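Local coordinates for protein LAR_0958 cell surface adhesin (Lactobacillus reuteri, PDB 4NG0) that is a cell-surface adhesin that probably helps the bacterium attach to mucus, through repeats with a ubiquitin-like beta-grasp fold, at residues D9-D14 with Y89-L94; F43-A48 with G57-S62; S28-L33 with Y78-I83; L33-L38 with A69-A74. All coordinates share one frame; numbering follows the deposited sequence. Where two conformers were deposited one is given.

Contact 1. Residues D9-D14 with Y89-L94; sequences DSKTYD and YTINPL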
loop_
_atom_site.group_PDB
_atom_site.type_symbol
_atom_site.label_atom_id
_atom_site.label_comp_id
_atom_site.label_asym_id
_atom_site.label_seq_id
_atom_site.Cartn_x
_atom_site.Cartn_y
_atom_site.Cartn_z
ATOM N N ASP A 9 3.251 -2.507 7.976
ATOM C CA ASP A 9 3.510 -3.939 8.078
ATOM C C ASP A 9 5.015 -4.103 8.156
ATOM O O ASP A 9 5.774 -3.151 7.949
ATOM C CB ASP A 9 2.948 -4.652 6.846
ATOM C CG ASP A 9 2.785 -6.154 7.030
ATOM O OD1 ASP A 9 3.006 -6.685 8.139
ATOM O OD2 ASP A 9 2.411 -6.807 6.030
ATOM N N SER A 10 5.439 -5.314 8.489
ATOM C CA SER A 10 6.857 -5.608 8.588
ATOM C C SER A 10 7.127 -7.096 8.489
ATOM O O SER A 10 6.224 -7.931 8.658
ATOM C CB SER A 10 7.452 -5.057 9.890
ATOM O OG SER A 10 6.922 -5.735 11.019
ATOM N N LYS A 11 8.383 -7.411 8.198
ATOM C CA LYS A 11 8.887 -8.775 8.291
ATOM C C LYS A 11 10.306 -8.729 8.816
ATOM O O LYS A 11 10.961 -7.680 8.813
ATOM C CB LYS A 11 8.914 -9.468 6.918
ATOM C CG LYS A 11 9.965 -8.886 5.975
ATOM C CD LYS A 11 9.946 -9.475 4.558
ATOM C CE LYS A 11 10.761 -10.753 4.464
ATOM N NZ LYS A 11 10.736 -11.339 3.084
ATOM N N THR A 12 10.789 -9.886 9.251
ATOM C CA THR A 12 12.209 -10.058 9.527
ATOM C C THR A 12 12.923 -10.475 8.237
ATOM O O THR A 12 12.429 -11.316 7.482
ATOM C CB THR A 12 12.422 -11.121 10.619
ATOM O OG1 THR A 12 11.802 -10.670 11.833
ATOM C CG2 THR A 12 13.884 -11.366 10.883
ATOM N N TYR A 13 14.077 -9.862 7.990
ATOM C CA TYR A 13 14.922 -10.226 6.850
ATOM C C TYR A 13 15.072 -11.742 6.723
ATOM O O TYR A 13 15.373 -12.429 7.707
ATOM C CB TYR A 13 16.318 -9.621 7.029
ATOM C CG TYR A 13 17.315 -10.091 5.996
ATOM C CD1 TYR A 13 17.356 -9.503 4.744
ATOM C CD2 TYR A 13 18.201 -11.125 6.275
ATOM C CE1 TYR A 13 18.272 -9.935 3.781
ATOM C CE2 TYR A 13 19.117 -11.566 5.324
ATOM C CZ TYR A 13 19.141 -10.959 4.082
ATOM O OH TYR A 13 20.047 -11.393 3.132
ATOM N N ASP A 14 14.866 -12.255 5.514
ATOM C CA ASP A 14 15.101 -13.677 5.227
ATOM C C ASP A 14 15.707 -13.886 3.843
ATOM O O ASP A 14 15.716 -15.003 3.328
ATOM C CB ASP A 14 13.801 -14.487 5.362
ATOM C CG ASP A 14 12.761 -14.125 4.312
ATOM O OD1 ASP A 14 12.905 -13.095 3.637
ATOM O OD2 ASP A 14 11.768 -14.882 4.172
ATOM N N TYR A 89 6.398 0.086 5.210
ATOM C CA TYR A 89 6.743 -1.328 5.340
ATOM C C TYR A 89 8.188 -1.417 5.789
ATOM O O TYR A 89 9.079 -0.866 5.131
ATOM C CB TYR A 89 6.576 -2.070 4.000
ATOM C CG TYR A 89 6.611 -3.583 4.167
ATOM C CD1 TYR A 89 7.813 -4.245 4.459
ATOM C CD2 TYR A 89 5.451 -4.346 4.073
ATOM C CE1 TYR A 89 7.857 -5.600 4.640
ATOM C CE2 TYR A 89 5.492 -5.724 4.255
ATOM C CZ TYR A 89 6.700 -6.340 4.541
ATOM O OH TYR A 89 6.757 -7.707 4.726
ATOM N N THR A 90 8.424 -2.102 6.909
ATOM C CA THR A 90 9.778 -2.255 7.429
ATOM C C THR A 90 10.278 -3.689 7.321
ATOM O O THR A 90 9.581 -4.635 7.687
ATOM C CB THR A 90 9.829 -1.823 8.909
ATOM O OG1 THR A 90 9.386 -0.465 9.011
ATOM C CG2 THR A 90 11.237 -1.935 9.478
ATOM N N ILE A 91 11.502 -3.853 6.821
ATOM C CA ILE A 91 12.166 -5.145 6.918
ATOM C C ILE A 91 13.186 -5.006 8.049
ATOM O O ILE A 91 14.099 -4.194 7.976
ATOM C CB ILE A 91 12.860 -5.533 5.602
ATOM C CG1 ILE A 91 11.839 -5.659 4.473
ATOM C CG2 ILE A 91 13.608 -6.847 5.766
ATOM C CD1 ILE A 91 12.474 -5.984 3.109
ATOM N N ASN A 92 12.997 -5.769 9.116
ATOM C CA ASN A 92 13.894 -5.705 10.258
ATOM C C ASN A 92 15.082 -6.642 10.071
ATOM O O ASN A 92 14.939 -7.698 9.457
ATOM C CB ASN A 92 13.128 -6.056 11.533
ATOM C CG ASN A 92 12.117 -4.990 11.910
ATOM O OD1 ASN A 92 12.480 -3.830 12.088
ATOM N ND2 ASN A 92 10.853 -5.369 11.995
ATOM N N PRO A 93 16.261 -6.279 10.595
ATOM C CA PRO A 93 17.406 -7.190 10.468
ATOM C C PRO A 93 17.145 -8.501 11.202
ATOM O O PRO A 93 16.379 -8.533 12.172
ATOM C CB PRO A 93 18.554 -6.429 11.143
ATOM C CG PRO A 93 18.126 -4.984 11.159
ATOM C CD PRO A 93 16.621 -5.013 11.257
ATOM N N LEU A 94 17.782 -9.570 10.739
ATOM C CA LEU A 94 17.651 -10.887 11.348
ATOM C C LEU A 94 18.631 -11.040 12.494
ATOM O O LEU A 94 19.839 -10.865 12.315
ATOM C CB LEU A 94 17.927 -11.960 10.289
ATOM C CG LEU A 94 18.023 -13.410 10.771
ATOM C CD1 LEU A 94 16.747 -13.838 11.461
ATOM C CD2 LEU A 94 18.335 -14.330 9.588
HETATM O O HOH W 1 6.582 -0.306 9.136
HETATM O O HOH W 2 4.204 -8.819 4.750
HETATM O O HOH W 3 10.374 -8.251 12.284
HETATM O O HOH W 4 14.005 -9.168 13.276
#

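Contact 2. Residues F43-A48 with G57-S62; sequences FTWNTA and GKYTLS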
loop_
_atom_site.group_PDB
_atom_site.type_symbol
_atom_site.label_atom_id
_atom_site.label_comp_id
_atom_site.label_asym_id
_atom_site.label_seq_id
_atom_site.Cartn_x
_atom_site.Cartn_y
_atom_site.Cartn_z
ATOM N N PHE A 43 -0.471 -0.752 -5.892
ATOM C CA PHE A 43 0.452 0.045 -5.095
ATOM C C PHE A 43 1.854 -0.172 -5.627
ATOM O O PHE A 43 2.190 -1.267 -6.071
ATOM C CB PHE A 43 0.403 -0.366 -3.614
ATOM C CG PHE A 43 -0.926 -0.118 -2.947
ATOM C CD1 PHE A 43 -1.992 -0.986 -3.139
ATOM C CD2 PHE A 43 -1.095 0.975 -2.112
ATOM C CE1 PHE A 43 -3.222 -0.760 -2.515
ATOM C CE2 PHE A 43 -2.320 1.205 -1.484
ATOM C CZ PHE A 43 -3.373 0.345 -1.697
ATOM N N THR A 44 2.653 0.879 -5.582
ATOM C CA THR A 44 4.038 0.808 -6.041
ATOM C C THR A 44 5.004 1.027 -4.885
ATOM O O THR A 44 4.839 1.953 -4.095
ATOM C CB THR A 44 4.284 1.851 -7.137
ATOM O OG1 THR A 44 3.488 1.504 -8.273
ATOM C CG2 THR A 44 5.753 1.892 -7.564
ATOM N N TRP A 45 6.006 0.159 -4.783
ATOM C CA TRP A 45 7.092 0.354 -3.838
ATOM C C TRP A 45 7.924 1.568 -4.218
ATOM O O TRP A 45 8.346 1.693 -5.375
ATOM C CB TRP A 45 8.009 -0.862 -3.862
ATOM C CG TRP A 45 7.451 -2.087 -3.198
ATOM C CD1 TRP A 45 6.759 -3.102 -3.787
ATOM C CD2 TRP A 45 7.584 -2.438 -1.813
ATOM N NE1 TRP A 45 6.429 -4.060 -2.849
ATOM C CE2 TRP A 45 6.944 -3.681 -1.634
ATOM C CE3 TRP A 45 8.190 -1.820 -0.710
ATOM C CZ2 TRP A 45 6.879 -4.320 -0.385
ATOM C CZ3 TRP A 45 8.132 -2.452 0.527
ATOM C CH2 TRP A 45 7.482 -3.689 0.679
ATOM N N ASN A 46 8.201 2.428 -3.246
ATOM C CA ASN A 46 9.000 3.625 -3.474
ATOM C C ASN A 46 10.480 3.314 -3.267
ATOM O O ASN A 46 11.162 3.884 -2.419
ATOM C CB ASN A 46 8.492 4.767 -2.581
ATOM C CG ASN A 46 7.063 5.198 -2.944
ATOM O OD1 ASN A 46 6.733 5.382 -4.121
ATOM N ND2 ASN A 46 6.211 5.354 -1.934
ATOM N N THR A 47 10.958 2.378 -4.075
ATOM C CA THR A 47 12.328 1.911 -4.041
ATOM C C THR A 47 13.037 2.326 -5.328
ATOM O O THR A 47 12.397 2.800 -6.262
ATOM C CB THR A 47 12.343 0.393 -3.951
ATOM O OG1 THR A 47 11.507 -0.139 -4.985
ATOM C CG2 THR A 47 11.806 -0.062 -2.591
ATOM N N ALA A 48 14.354 2.141 -5.379
ATOM C CA ALA A 48 15.131 2.624 -6.521
ATOM C C ALA A 48 14.666 2.031 -7.837
ATOM O O ALA A 48 14.697 2.709 -8.865
ATOM C CB ALA A 48 16.611 2.343 -6.323
ATOM N N GLY A 57 15.500 -2.451 6.103
ATOM C CA GLY A 57 15.309 -1.046 5.836
ATOM C C GLY A 57 13.878 -0.640 6.084
ATOM O O GLY A 57 13.013 -1.486 6.358
ATOM N N LYS A 58 13.636 0.664 5.993
ATOM C CA LYS A 58 12.301 1.230 6.132
ATOM C C LYS A 58 11.873 1.757 4.772
ATOM O O LYS A 58 12.581 2.571 4.168
ATOM C CB LYS A 58 12.302 2.366 7.166
ATOM C CG LYS A 58 10.913 2.904 7.514
ATOM C CD LYS A 58 11.023 4.047 8.525
ATOM C CE LYS A 58 9.694 4.752 8.730
ATOM N NZ LYS A 58 9.836 5.964 9.586
ATOM N N TYR A 59 10.725 1.283 4.294
ATOM C CA TYR A 59 10.254 1.580 2.944
ATOM C C TYR A 59 8.834 2.114 2.967
ATOM O O TYR A 59 8.115 1.951 3.956
ATOM C CB TYR A 59 10.266 0.290 2.108
ATOM C CG TYR A 59 11.610 -0.392 2.075
ATOM C CD1 TYR A 59 11.920 -1.430 2.952
ATOM C CD2 TYR A 59 12.574 0.014 1.176
ATOM C CE1 TYR A 59 13.158 -2.046 2.921
ATOM C CE2 TYR A 59 13.830 -0.598 1.132
ATOM C CZ TYR A 59 14.106 -1.630 2.003
ATOM O OH TYR A 59 15.343 -2.254 1.968
ATOM N N THR A 60 8.408 2.727 1.866
ATOM C CA THR A 60 7.003 3.090 1.711
ATOM C C THR A 60 6.436 2.580 0.400
ATOM O O THR A 60 7.176 2.247 -0.525
ATOM C CB THR A 60 6.765 4.616 1.793
ATOM O OG1 THR A 60 7.411 5.270 0.696
ATOM C CG2 THR A 60 7.298 5.174 3.093
ATOM N N LEU A 61 5.113 2.497 0.339
ATOM C CA LEU A 61 4.402 2.233 -0.900
ATOM C C LEU A 61 3.357 3.312 -1.085
ATOM O O LEU A 61 2.880 3.886 -0.106
ATOM C CB LEU A 61 3.690 0.883 -0.869
ATOM C CG LEU A 61 4.588 -0.350 -0.854
ATOM C CD1 LEU A 61 4.763 -0.869 0.577
ATOM C CD2 LEU A 61 4.011 -1.425 -1.765
ATOM N N SER A 62 2.979 3.557 -2.336
ATOM C CA SER A 62 1.943 4.533 -2.652
ATOM C C SER A 62 0.950 3.919 -3.614
ATOM O O SER A 62 1.310 3.093 -4.456
ATOM C CB SER A 62 2.556 5.768 -3.316
ATOM O OG SER A 62 3.457 6.439 -2.459
HETATM O O HOH W 5 10.775 3.466 0.307
#

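Contact 3. Residues S28-L33 with Y78-I83; sequences SGLKGL and YDLKTI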
loop_
_atom_site.group_PDB
_atom_site.type_symbol
_atom_site.label_atom_id
_atom_site.label_comp_id
_atom_site.label_asym_id
_atom_site.label_seq_id
_atom_site.Cartn_x
_atom_site.Cartn_y
_atom_site.Cartn_z
ATOM N N SER A 28 -10.087 5.535 5.075
ATOM C CA SER A 28 -10.939 6.409 5.869
ATOM C C SER A 28 -11.444 7.578 5.029
ATOM O O SER A 28 -10.886 7.874 3.970
ATOM C CB SER A 28 -10.147 6.917 7.078
ATOM O OG SER A 28 -10.937 7.736 7.921
ATOM N N GLY A 29 -12.488 8.248 5.510
ATOM C CA GLY A 29 -12.915 9.499 4.917
ATOM C C GLY A 29 -14.243 9.476 4.191
ATOM O O GLY A 29 -14.867 10.524 4.005
ATOM N N LEU A 30 -14.677 8.294 3.774
ATOM C CA LEU A 30 -15.948 8.159 3.067
ATOM C C LEU A 30 -16.647 6.881 3.492
ATOM O O LEU A 30 -16.203 5.779 3.159
ATOM C CB LEU A 30 -15.734 8.143 1.548
ATOM C CG LEU A 30 -16.991 7.987 0.681
ATOM C CD1 LEU A 30 -17.971 9.137 0.911
ATOM C CD2 LEU A 30 -16.625 7.895 -0.803
ATOM N N LYS A 31 -17.751 7.025 4.220
ATOM C CA LYS A 31 -18.533 5.866 4.625
ATOM C C LYS A 31 -19.053 5.140 3.387
ATOM O O LYS A 31 -19.675 5.753 2.513
ATOM C CB LYS A 31 -19.680 6.300 5.542
ATOM C CG LYS A 31 -20.593 5.173 5.981
ATOM C CD LYS A 31 -21.592 5.658 7.020
ATOM C CE LYS A 31 -22.599 4.577 7.379
ATOM N NZ LYS A 31 -23.522 5.063 8.442
ATOM N N GLY A 32 -18.761 3.845 3.302
ATOM C CA GLY A 32 -19.213 3.026 2.193
ATOM C C GLY A 32 -18.246 2.916 1.029
ATOM O O GLY A 32 -18.551 2.255 0.037
ATOM N N LEU A 33 -17.084 3.555 1.140
ATOM C CA LEU A 33 -16.055 3.403 0.124
ATOM C C LEU A 33 -15.753 1.928 -0.082
ATOM O O LEU A 33 -15.506 1.195 0.881
ATOM C CB LEU A 33 -14.773 4.130 0.548
ATOM C CG LEU A 33 -13.598 4.074 -0.432
ATOM C CD1 LEU A 33 -13.834 4.968 -1.638
ATOM C CD2 LEU A 33 -12.313 4.446 0.280
ATOM N N TYR A 78 -19.624 7.806 -7.017
ATOM C CA TYR A 78 -18.773 8.915 -6.602
ATOM C C TYR A 78 -17.808 9.358 -7.679
ATOM O O TYR A 78 -17.437 8.583 -8.559
ATOM C CB TYR A 78 -17.970 8.533 -5.351
ATOM C CG TYR A 78 -18.857 8.193 -4.190
ATOM C CD1 TYR A 78 -19.485 9.189 -3.463
ATOM C CD2 TYR A 78 -19.083 6.872 -3.825
ATOM C CE1 TYR A 78 -20.313 8.889 -2.395
ATOM C CE2 TYR A 78 -19.914 6.563 -2.757
ATOM C CZ TYR A 78 -20.514 7.571 -2.042
ATOM O OH TYR A 78 -21.345 7.273 -0.974
ATOM N N ASP A 79 -17.430 10.628 -7.593
ATOM C CA ASP A 79 -16.298 11.167 -8.329
ATOM C C ASP A 79 -15.237 11.445 -7.285
ATOM O O ASP A 79 -15.298 12.454 -6.581
ATOM C CB ASP A 79 -16.704 12.447 -9.062
ATOM C CG ASP A 79 -15.549 13.093 -9.803
ATOM O OD1 ASP A 79 -14.502 12.437 -9.989
ATOM O OD2 ASP A 79 -15.700 14.266 -10.204
ATOM N N LEU A 80 -14.299 10.513 -7.158
ATOM C CA LEU A 80 -13.245 10.612 -6.154
ATOM C C LEU A 80 -12.140 11.527 -6.679
ATOM O O LEU A 80 -11.295 11.095 -7.459
ATOM C CB LEU A 80 -12.689 9.219 -5.826
ATOM C CG LEU A 80 -13.719 8.187 -5.354
ATOM C CD1 LEU A 80 -13.031 6.855 -5.098
ATOM C CD2 LEU A 80 -14.442 8.663 -4.104
ATOM N N LYS A 81 -12.157 12.783 -6.245
ATOM C CA LYS A 81 -11.279 13.810 -6.819
ATOM C C LYS A 81 -9.887 13.887 -6.188
ATOM O O LYS A 81 -8.950 14.352 -6.834
ATOM C CB LYS A 81 -11.934 15.181 -6.732
ATOM C CG LYS A 81 -13.252 15.305 -7.478
ATOM C CD LYS A 81 -13.775 16.715 -7.317
ATOM C CE LYS A 81 -15.036 16.951 -8.109
ATOM N NZ LYS A 81 -15.511 18.338 -7.863
ATOM N N THR A 82 -9.762 13.484 -4.926
ATOM C CA THR A 82 -8.447 13.333 -4.309
ATOM C C THR A 82 -8.361 11.987 -3.615
ATOM O O THR A 82 -9.347 11.502 -3.072
ATOM C CB THR A 82 -8.117 14.427 -3.257
ATOM O OG1 THR A 82 -9.005 14.333 -2.131
ATOM C CG2 THR A 82 -8.234 15.789 -3.861
ATOM N N ILE A 83 -7.172 11.390 -3.646
ATOM C CA ILE A 83 -6.875 10.218 -2.840
ATOM C C ILE A 83 -5.473 10.451 -2.277
ATOM O O ILE A 83 -4.528 10.620 -3.037
ATOM C CB ILE A 83 -6.905 8.925 -3.669
ATOM C CG1 ILE A 83 -8.252 8.771 -4.393
ATOM C CG2 ILE A 83 -6.630 7.720 -2.756
ATOM C CD1 ILE A 83 -8.237 7.760 -5.523
HETATM O O HOH W 6 -20.990 5.080 0.178
#

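Contact 4. Residues L33-L38 with A69-A74; sequences LNTSTL and AALRKA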
loop_
_atom_site.group_PDB
_atom_site.type_symbol
_atom_site.label_atom_id
_atom_site.label_comp_id
_atom_site.label_asym_id
_atom_site.label_seq_id
_atom_site.Cartn_x
_atom_site.Cartn_y
_atom_site.Cartn_z
ATOM N N LEU A 33 -17.084 3.555 1.140
ATOM C CA LEU A 33 -16.055 3.403 0.124
ATOM C C LEU A 33 -15.753 1.928 -0.082
ATOM O O LEU A 33 -15.506 1.195 0.881
ATOM C CB LEU A 33 -14.773 4.130 0.548
ATOM C CG LEU A 33 -13.598 4.074 -0.432
ATOM C CD1 LEU A 33 -13.834 4.968 -1.638
ATOM C CD2 LEU A 33 -12.313 4.446 0.280
ATOM N N ASN A 34 -15.776 1.501 -1.340
ATOM C CA ASN A 34 -15.503 0.113 -1.693
ATOM C C ASN A 34 -14.033 -0.080 -2.071
ATOM O O ASN A 34 -13.583 0.381 -3.126
ATOM C CB ASN A 34 -16.434 -0.302 -2.841
ATOM C CG ASN A 34 -16.179 -1.715 -3.342
ATOM O OD1 ASN A 34 -15.495 -2.518 -2.704
ATOM N ND2 ASN A 34 -16.749 -2.027 -4.501
ATOM N N THR A 35 -13.290 -0.767 -1.201
ATOM C CA THR A 35 -11.867 -1.015 -1.424
ATOM C C THR A 35 -11.575 -2.495 -1.669
ATOM O O THR A 35 -10.412 -2.915 -1.721
ATOM C CB THR A 35 -11.026 -0.514 -0.233
ATOM O OG1 THR A 35 -11.412 -1.214 0.956
ATOM C CG2 THR A 35 -11.257 0.975 -0.023
ATOM N N SER A 36 -12.635 -3.278 -1.837
ATOM C CA SER A 36 -12.520 -4.734 -1.915
ATOM C C SER A 36 -11.840 -5.253 -3.187
ATOM O O SER A 36 -11.444 -6.415 -3.244
ATOM C CB SER A 36 -13.904 -5.378 -1.784
ATOM O OG SER A 36 -14.678 -5.139 -2.945
ATOM N N THR A 37 -11.696 -4.403 -4.199
ATOM C CA THR A 37 -11.146 -4.848 -5.473
ATOM C C THR A 37 -9.651 -4.565 -5.628
ATOM O O THR A 37 -9.033 -5.019 -6.595
ATOM C CB THR A 37 -11.885 -4.223 -6.670
ATOM O OG1 THR A 37 -11.551 -2.832 -6.765
ATOM C CG2 THR A 37 -13.400 -4.397 -6.528
ATOM N N LEU A 38 -9.071 -3.821 -4.689
ATOM C CA LEU A 38 -7.648 -3.480 -4.776
ATOM C C LEU A 38 -6.739 -4.685 -4.573
ATOM O O LEU A 38 -7.022 -5.573 -3.762
ATOM C CB LEU A 38 -7.274 -2.387 -3.771
ATOM C CG LEU A 38 -8.108 -1.106 -3.840
ATOM C CD1 LEU A 38 -7.627 -0.142 -2.782
ATOM C CD2 LEU A 38 -8.041 -0.467 -5.228
ATOM N N ALA A 69 -7.452 4.203 -10.598
ATOM C CA ALA A 69 -8.491 3.828 -11.549
ATOM C C ALA A 69 -9.342 2.686 -11.000
ATOM O O ALA A 69 -10.563 2.668 -11.179
ATOM C CB ALA A 69 -7.871 3.448 -12.883
ATOM N N ALA A 70 -8.710 1.739 -10.319
ATOM C CA ALA A 70 -9.433 0.607 -9.755
ATOM C C ALA A 70 -10.394 1.059 -8.661
ATOM O O ALA A 70 -11.527 0.585 -8.577
ATOM C CB ALA A 70 -8.459 -0.438 -9.213
ATOM N N LEU A 71 -9.936 1.974 -7.815
ATOM C CA LEU A 71 -10.780 2.481 -6.741
ATOM C C LEU A 71 -11.949 3.257 -7.328
ATOM O O LEU A 71 -13.092 3.127 -6.882
ATOM C CB LEU A 71 -9.961 3.369 -5.796
ATOM C CG LEU A 71 -10.664 3.825 -4.515
ATOM C CD1 LEU A 71 -10.961 2.629 -3.635
ATOM C CD2 LEU A 71 -9.790 4.832 -3.791
ATOM N N ARG A 72 -11.676 4.061 -8.343
ATOM C CA ARG A 72 -12.757 4.827 -8.956
ATOM C C ARG A 72 -13.807 3.910 -9.590
ATOM O O ARG A 72 -15.018 4.123 -9.433
ATOM C CB ARG A 72 -12.184 5.826 -9.959
ATOM C CG ARG A 72 -11.395 6.932 -9.272
ATOM C CD ARG A 72 -10.972 8.027 -10.235
ATOM N NE ARG A 72 -10.451 9.185 -9.516
ATOM C CZ ARG A 72 -9.159 9.461 -9.369
ATOM N NH1 ARG A 72 -8.243 8.664 -9.907
ATOM N NH2 ARG A 72 -8.782 10.538 -8.694
ATOM N N LYS A 73 -13.344 2.867 -10.274
ATOM C CA LYS A 73 -14.231 1.902 -10.917
ATOM C C LYS A 73 -15.129 1.185 -9.902
ATOM O O LYS A 73 -16.292 0.874 -10.182
ATOM C CB LYS A 73 -13.401 0.890 -11.712
ATOM C CG LYS A 73 -14.207 -0.127 -12.501
ATOM C CD LYS A 73 -13.286 -0.953 -13.385
ATOM C CE LYS A 73 -14.055 -1.983 -14.198
ATOM N NZ LYS A 73 -14.651 -3.035 -13.334
ATOM N N ALA A 74 -14.593 0.946 -8.710
ATOM C CA ALA A 74 -15.325 0.232 -7.669
ATOM C C ALA A 74 -16.335 1.127 -6.952
ATOM O O ALA A 74 -17.125 0.648 -6.129
ATOM C CB ALA A 74 -14.350 -0.371 -6.659
HETATM O O HOH W 7 -12.103 -1.959 -9.371
#

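Contact 1. Residues D9-D14 with Y89-L94
Tyr89 lies against the backbone of Asp9, Ser10 and Lys11. A chi1 of -167° swings Tyr89 CG anti to its backbone N, and there it passes Asp9 O at 3.9 Å. CB lies a little farther from the same oxygen. CD2 and CE2 run beside Asp9 CB, and Tyr89 CE2 also meets Asp9 OD2 at 3.7 Å. Ser10 CA sits over the same ring face as Asp9 O, a CH-pi contact 4.3 Å from the Tyr89 ring centroid. CE1 nears Ser10 CA and Lys11 N. At the tip, Tyr89 OH touches Lys11 CB at 3.5 Å. The hydroxyl also shares a water with Asp9 OD2. The strands 9-12 and 89-92 run parallel, 16° apart. Four backbone bonds alternate between them: Thr90 N to Asp9 O, Lys11 N to Thr90 O, Asn92 N to Lys11 O and Tyr13 N to Asn92 O. Tyr13 N to Asn92 O, 2.8 Å, is nearly straight. Lys11 bends at chi3, and Lys11 NZ forms a salt bridge with Asp14 OD1 at 2.8 Å. Beyond the strands, Leu94 CB meets the edge of the Tyr13 ring at CD2. The pairing of the first and last strands, parallel and adjacent, is characteristic of the beta-grasp fold.

Contact 2. Residues F43-A48 with G57-S62
A beta hairpin joins strand 43-45 to strand 57-63, and Trp45 and Leu61 meet across it on the buried face. The two form an antiparallel non-hydrogen-bonded pair. Leu61 CD2 stands over the five-membered ring of Trp45, 3.6 Å from its centroid and 3° off the normal, a CH-pi contact. A chi2 of 98° places Leu61 CD1 against the six-membered ring, 3.7 Å from Trp45 CZ3. The two methyls thus cover both rings of the indole from one face. Tyr59 CB adds an in-plane contact at the edge, 3.8 Å from Trp45 CZ3.

Thr44 and Ser62 are the hydrogen-bonded pair next to it. Thr44 N gives its proton to Ser62 O at 2.8 Å, and Ser62 N returns one to Thr44 O. Asn46 N bonds to Thr60 O.

On the other face, the Asn46 amide spans two strand residues. A chi1 of -65° sets Asn46 CG beside the Thr60 hydroxyl, and the amide reaches on to Ser62. Asn46 ND2 donates to Thr60 OG1 at 2.9 Å and to Ser62 OG at 3.0 Å. Both oxygens lie in the amide plane, and both bonds are nearly straight, so the pair should fix the rotation of the amide. A water links Asn46 O to Thr60 N where direct pairing stops. There Asn46 centres an inverse gamma turn, and the chain leaves the strand. Thr47 CG2 still touches Tyr59 CD2. The Trp45 ring also meets Tyr89 edge-to-face. This is an edge hairpin of a beta-grasp sheet, with its aromatic side turned to the core.

Contact 3. Residues S28-L33 with Y78-I83
Leu30 and Leu33 face Tyr78 and Leu80 from two irregular segments whose backbones stay well apart. The nearest CA atoms, of Leu33 and Tyr78, are 9.1 Å from each other. Residues 30-33 form a type II beta turn, closed by Leu33 N bonding to Leu30 O at 3.1 Å. Gly32, with a phi of 92°, holds the positive-phi position of this turn. Segment 78-83 is extended for most of its length.

Side chains bridge the gap. With CG anti to the backbone N (chi1 179°), the Leu30 side chain heads for the Tyr78 ring. The Leu30 CD2 methyl sits above the ring centre, 3.8 Å from the Tyr78 centroid and 2° off the normal. This CH-pi contact touches all six ring carbons almost equally. Leu30 CD1 lies nearer one side of the ring, 4.1 Å from Tyr78 CE1. Leu30 CD2 also meets Leu80 CD2 at 4.0 Å. The other Leu80 branch, CD1, touches Leu33 CD1 at 4.0 Å. Leu80 therefore gives one methyl to each end of the turn.

Val3 of the first strand backs both Leu30 and Leu33, and Leu71 of helix 65-73 touches Leu80. At the outer margin a water donates to Lys31 O. It lies unusually close to Tyr78 OH, so that second link is less certain. The contact thus rests on methyl and ring packing, without a direct polar bond to set its geometry, and the polar link found runs through water.

Contact 4. Residues L33-L38 with A69-A74
Leu71 is the main bump from the helix, and it fits a hollow lined by Leu33, Asn34 and Thr35. CG anti to the backbone N (chi1 -172°) carries the Leu71 branches toward the loop. The Leu71 CD1 methyl enters the hollow and meets Asn34 O at 3.5 Å. Leu71 CD1 also touches Thr35 CG2 at 4.0 Å and Leu33 CD1 at 4.2 Å. Thr35 and Leu71 lie side by side and point the same way.

Leu38 is the answering bump from the loop. The Leu38 CD2 methyl rests on Ala70 CB at 4.0 Å and also touches Leu71 N and CB. Ala74 CB fills a second hollow, between Asn34 and Thr37. Ala74 CB lies 3.6 Å from Asn34 ND2 and 3.7 Å from Thr37 OG1.

Asn34 also ties the loop to Ala74. Asn34 ND2 donates to Ala74 O at 3.2 Å, with a bent N-H...O angle of 142°. Asn34 OD1 accepts from Ser36 N, making an Asx turn, and from Ser36 OG. These bonds hold the amide from its oxygen end. A water joins Thr37 OG1 to Ala70 O.

Residues 35-38 form a type I turn beside the helix. Trp27 of strand 26-28 touches Leu33, Thr35, Leu38 and Leu71. The loop thus lies against helix 65-73 on its way from strand 26-28 to strand 43-45.

Overall arrangement
Contacts 1 and 2 are neighbours in one mixed sheet. They meet where strand 83-92 pairs with strand 57-63, through probable hydrogen bonds from Tyr89 N to Tyr59 O and from Ile91 N to Gly57 O. Their centres are about 13 Å apart. Contacts 3 and 4 lie on the other side of the chain's centre and share Leu33. Their centres are about 10 Å apart, and Arg72 NH2 probably bonds to Leu80 O between them. Contacts 1 and 3 are farthest apart, with centres about 32 Å from each other. Along the chain, contacts 2, 3 and 4 are all nested inside the loop closed by contact 1.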